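Local coordinates for protein 2-phospho-L-lactate guanylyltransferase (Methanosarcina mazei, PDB 2I5E) that is predicted to catalyse the GTP-dependent guanylylation of (2S)-2-phospholactate, a step in the biosynthesis of the hydride-carrying cofactor F420, at residues Arg138-Tyr141 with Leu147-Cys150; Asn81-Leu84 with Pro90-Ile93. All coordinates share one frame; numbering follows the deposited sequence.

From the N terminus, interaction 2 comes first. It closes the short connection in which helix 76-86 turns back into strand 91-94 and sets the end of the helix on that strand. Interaction 1 follows in series. It closes the loop between strand 126-131 and helix 145-154, so that segment 138-141 is fastened to the helix. The two neither nest nor cross. They do meet in space: the centres of interaction 1 and interaction 2 are about 13 Å apart. V139 O lies 2.9 Å from N81 ND2, a probable hydrogen bond, and V139 CG1 packs on I93 CD1 at 3.5 Å. Segment 138-141 thus joins two helices and a central strand.

Interaction 1: Arg138-Tyr141 with Leu147-Cys150; sequences RVKY and LTHC
The rings of H149 and Y141 form a T-shaped pair. H149 CE1 sits 3.9 Å above the plane of the Y141 ring, over its centre, and the two planes are turned 61° apart. The edge of the imidazole also faces the backbone of V139 and K140. There K140 N donates to H149 NE2 at 3.0 Å. The bond is nearly straight, 173° at the hydrogen, with the donor tilted out of the ring plane. The H149 CG lies anti to its carbonyl carbon (chi1 -69°), which carries the ring out from the helix to the loop. H149 ND1 bonds to T126 OG1, so both ring nitrogens have partners and the rotation of the ring is fixed. Exchanging H149 for an alanine would probably strip K140 N of its acceptor and the Y141 face of its edge-on partner. Nearer the surface, K140 NZ donates to a water, 3.0 Å away, that also lies close to T148 OG1. T148 OG1 is itself bonded to S144 O. Y141 and H149 both rest on L129 of strand 126-131. This is loop-to-helix packing over the mixed sheet of a GT-A-like nucleotidyltransferase domain.

Interaction 2: Asn81-Leu84 with Pro90-Ile93; sequences NRYL and PVLI
Y83 OH is hydrogen-bonded to D52 OD2, on strand 50-55, and this anchors the far end of a ring whose edge touches V91. Y83 CE2 meets V91 CG1 at 3.8 Å, with the methyl near the ring plane and not over a face. The Y83 CG lies anti to the backbone N (chi1 -175°), and the ring leaves the helix in the direction of the sheet. L84 makes the closer approach. Its CD2 methyl comes against the branch point of V91. L84 CD2 is 3.7 Å from V91 CB and 3.8 Å from both V91 CG1 and V91 CG2, so this one methyl sits over the fork of the valine. The side chains of Y83 and L84 both meet V91 at a slant. L84 CD2 also comes within 4.5 Å of I93 CD1, a looser touch. No hydrogen bond links the two segments, and all four touching residues are buried. L84 and I93 also pack on V139 and on I131 of strand 126-131. Y83 and V91 both reach R5 on strand 5-9. Helix 76-86 therefore lies on one face of the central sheet, while L92, pointing away from it, packs on I106 and I109 of helix 103-109.

Interaction 1: Arg138-Tyr141 with Leu147-Cys150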
# COMPACT_ATOMS: atom_id res chain seq x y z
N ARG A 138 20.54 7.01 13.06
CA ARG A 138 20.20 8.42 12.90
C ARG A 138 18.97 8.51 11.95
O ARG A 138 18.89 7.78 11.02
CB ARG A 138 21.48 9.15 12.36
CG ARG A 138 21.25 10.50 11.65
CD ARG A 138 22.59 11.08 10.98
NE ARG A 138 22.94 10.40 9.71
CZ ARG A 138 22.32 10.62 8.54
NH1 ARG A 138 21.33 11.50 8.49
NH2 ARG A 138 22.69 9.98 7.41
N VAL A 139 17.96 9.32 12.22
CA VAL A 139 16.82 9.42 11.32
C VAL A 139 16.93 10.63 10.39
O VAL A 139 17.50 11.67 10.79
CB VAL A 139 15.41 9.62 12.06
CG1 VAL A 139 15.07 8.44 13.03
CG2 VAL A 139 15.37 10.95 12.77
N LYS A 140 16.24 10.55 9.24
CA LYS A 140 16.12 11.63 8.30
C LYS A 140 14.81 11.48 7.55
O LYS A 140 14.79 10.93 6.42
CB LYS A 140 17.28 11.62 7.31
CG LYS A 140 17.38 12.98 6.52
CD LYS A 140 18.60 12.89 5.60
CE LYS A 140 18.80 14.17 4.76
NZ LYS A 140 17.75 14.25 3.61
N TYR A 141 13.73 11.96 8.18
CA TYR A 141 12.39 11.95 7.58
C TYR A 141 12.37 13.11 6.60
O TYR A 141 13.24 13.96 6.66
CB TYR A 141 11.27 12.17 8.65
CG TYR A 141 11.08 10.96 9.49
CD1 TYR A 141 11.92 10.71 10.58
CD2 TYR A 141 10.12 10.04 9.16
CE1 TYR A 141 11.83 9.55 11.30
CE2 TYR A 141 9.95 8.89 9.91
CZ TYR A 141 10.81 8.65 10.98
OH TYR A 141 10.71 7.50 11.70
N LEU A 147 14.21 4.98 1.53
CA LEU A 147 15.53 4.56 0.98
C LEU A 147 16.66 5.06 1.89
O LEU A 147 17.52 4.32 2.22
CB LEU A 147 15.68 5.06 -0.49
CG LEU A 147 14.82 4.35 -1.60
CD1 LEU A 147 14.98 4.88 -3.05
CD2 LEU A 147 15.07 2.84 -1.61
N THR A 148 16.59 6.29 2.37
CA THR A 148 17.60 6.81 3.26
C THR A 148 17.79 6.03 4.57
O THR A 148 18.96 5.84 5.01
CB THR A 148 17.32 8.24 3.56
OG1 THR A 148 17.27 8.95 2.34
CG2 THR A 148 18.52 8.85 4.36
N HIS A 149 16.69 5.62 5.22
CA HIS A 149 16.71 4.80 6.46
C HIS A 149 17.20 3.37 6.29
O HIS A 149 17.81 2.73 7.23
CB HIS A 149 15.28 4.76 7.11
CG HIS A 149 14.84 6.08 7.67
ND1 HIS A 149 13.55 6.56 7.56
CD2 HIS A 149 15.51 6.98 8.45
CE1 HIS A 149 13.48 7.76 8.12
NE2 HIS A 149 14.63 8.02 8.70
N CYS A 150 16.91 2.79 5.13
CA CYS A 150 17.49 1.49 4.87
C CYS A 150 19.02 1.67 4.71
O CYS A 150 19.80 0.80 5.12
CB CYS A 150 16.96 0.92 3.56
SG CYS A 150 15.22 0.52 3.59
O HOH W 1 17.40 11.45 2.48

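Interaction 2: Asn81-Leu84 with Pro90-Ile93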
# COMPACT_ATOMS: atom_id res chain seq x y z
N ASN A 81 16.09 13.06 16.63
CA ASN A 81 17.46 12.57 16.77
C ASN A 81 18.01 12.82 18.21
O ASN A 81 18.69 11.94 18.76
CB ASN A 81 18.34 13.14 15.71
CG ASN A 81 18.36 12.28 14.47
OD1 ASN A 81 18.37 11.06 14.54
ND2 ASN A 81 18.35 12.93 13.28
N ARG A 82 17.61 13.95 18.84
CA ARG A 82 17.78 14.15 20.30
C ARG A 82 17.10 13.06 21.20
O ARG A 82 17.72 12.43 22.04
CB ARG A 82 17.36 15.58 20.67
CG ARG A 82 17.87 16.12 22.04
CD ARG A 82 17.50 17.62 22.20
NE ARG A 82 16.37 17.83 23.09
CZ ARG A 82 16.16 18.94 23.82
NH1 ARG A 82 17.04 19.96 23.74
NH2 ARG A 82 15.08 19.05 24.61
N TYR A 83 15.82 12.76 20.94
CA TYR A 83 15.11 11.69 21.61
C TYR A 83 15.85 10.35 21.44
O TYR A 83 16.06 9.60 22.41
CB TYR A 83 13.72 11.64 21.00
CG TYR A 83 12.77 10.65 21.65
CD1 TYR A 83 11.87 11.07 22.61
CD2 TYR A 83 12.83 9.29 21.35
CE1 TYR A 83 11.02 10.16 23.17
CE2 TYR A 83 11.97 8.39 21.93
CZ TYR A 83 11.06 8.87 22.82
OH TYR A 83 10.19 7.98 23.38
N LEU A 84 16.25 10.02 20.23
CA LEU A 84 17.02 8.83 20.03
C LEU A 84 18.30 8.79 20.92
O LEU A 84 18.54 7.78 21.54
CB LEU A 84 17.38 8.65 18.55
CG LEU A 84 16.31 8.01 17.61
CD1 LEU A 84 17.02 7.70 16.28
CD2 LEU A 84 15.77 6.74 18.19
N PRO A 90 15.15 -0.07 22.84
CA PRO A 90 14.52 0.07 21.49
C PRO A 90 13.46 1.23 21.43
O PRO A 90 12.76 1.51 22.41
CB PRO A 90 13.89 -1.29 21.29
CG PRO A 90 14.80 -2.27 22.14
CD PRO A 90 15.04 -1.46 23.37
N VAL A 91 13.44 1.95 20.29
CA VAL A 91 12.49 3.08 20.00
C VAL A 91 11.65 2.74 18.75
O VAL A 91 12.21 2.47 17.71
CB VAL A 91 13.28 4.46 19.80
CG1 VAL A 91 12.33 5.69 19.32
CG2 VAL A 91 14.04 4.87 21.07
N LEU A 92 10.33 2.74 18.88
CA LEU A 92 9.39 2.75 17.75
C LEU A 92 8.97 4.21 17.59
O LEU A 92 8.46 4.83 18.53
CB LEU A 92 8.16 1.93 18.11
CG LEU A 92 7.02 1.79 17.11
CD1 LEU A 92 7.57 1.09 15.83
CD2 LEU A 92 5.86 0.97 17.79
N ILE A 93 9.31 4.78 16.44
CA ILE A 93 8.83 6.06 15.96
C ILE A 93 7.65 5.84 15.03
O ILE A 93 7.78 5.15 14.04
CB ILE A 93 9.94 6.81 15.19
CG1 ILE A 93 11.22 6.90 16.06
CG2 ILE A 93 9.40 8.15 14.64
CD1 ILE A 93 12.48 7.50 15.23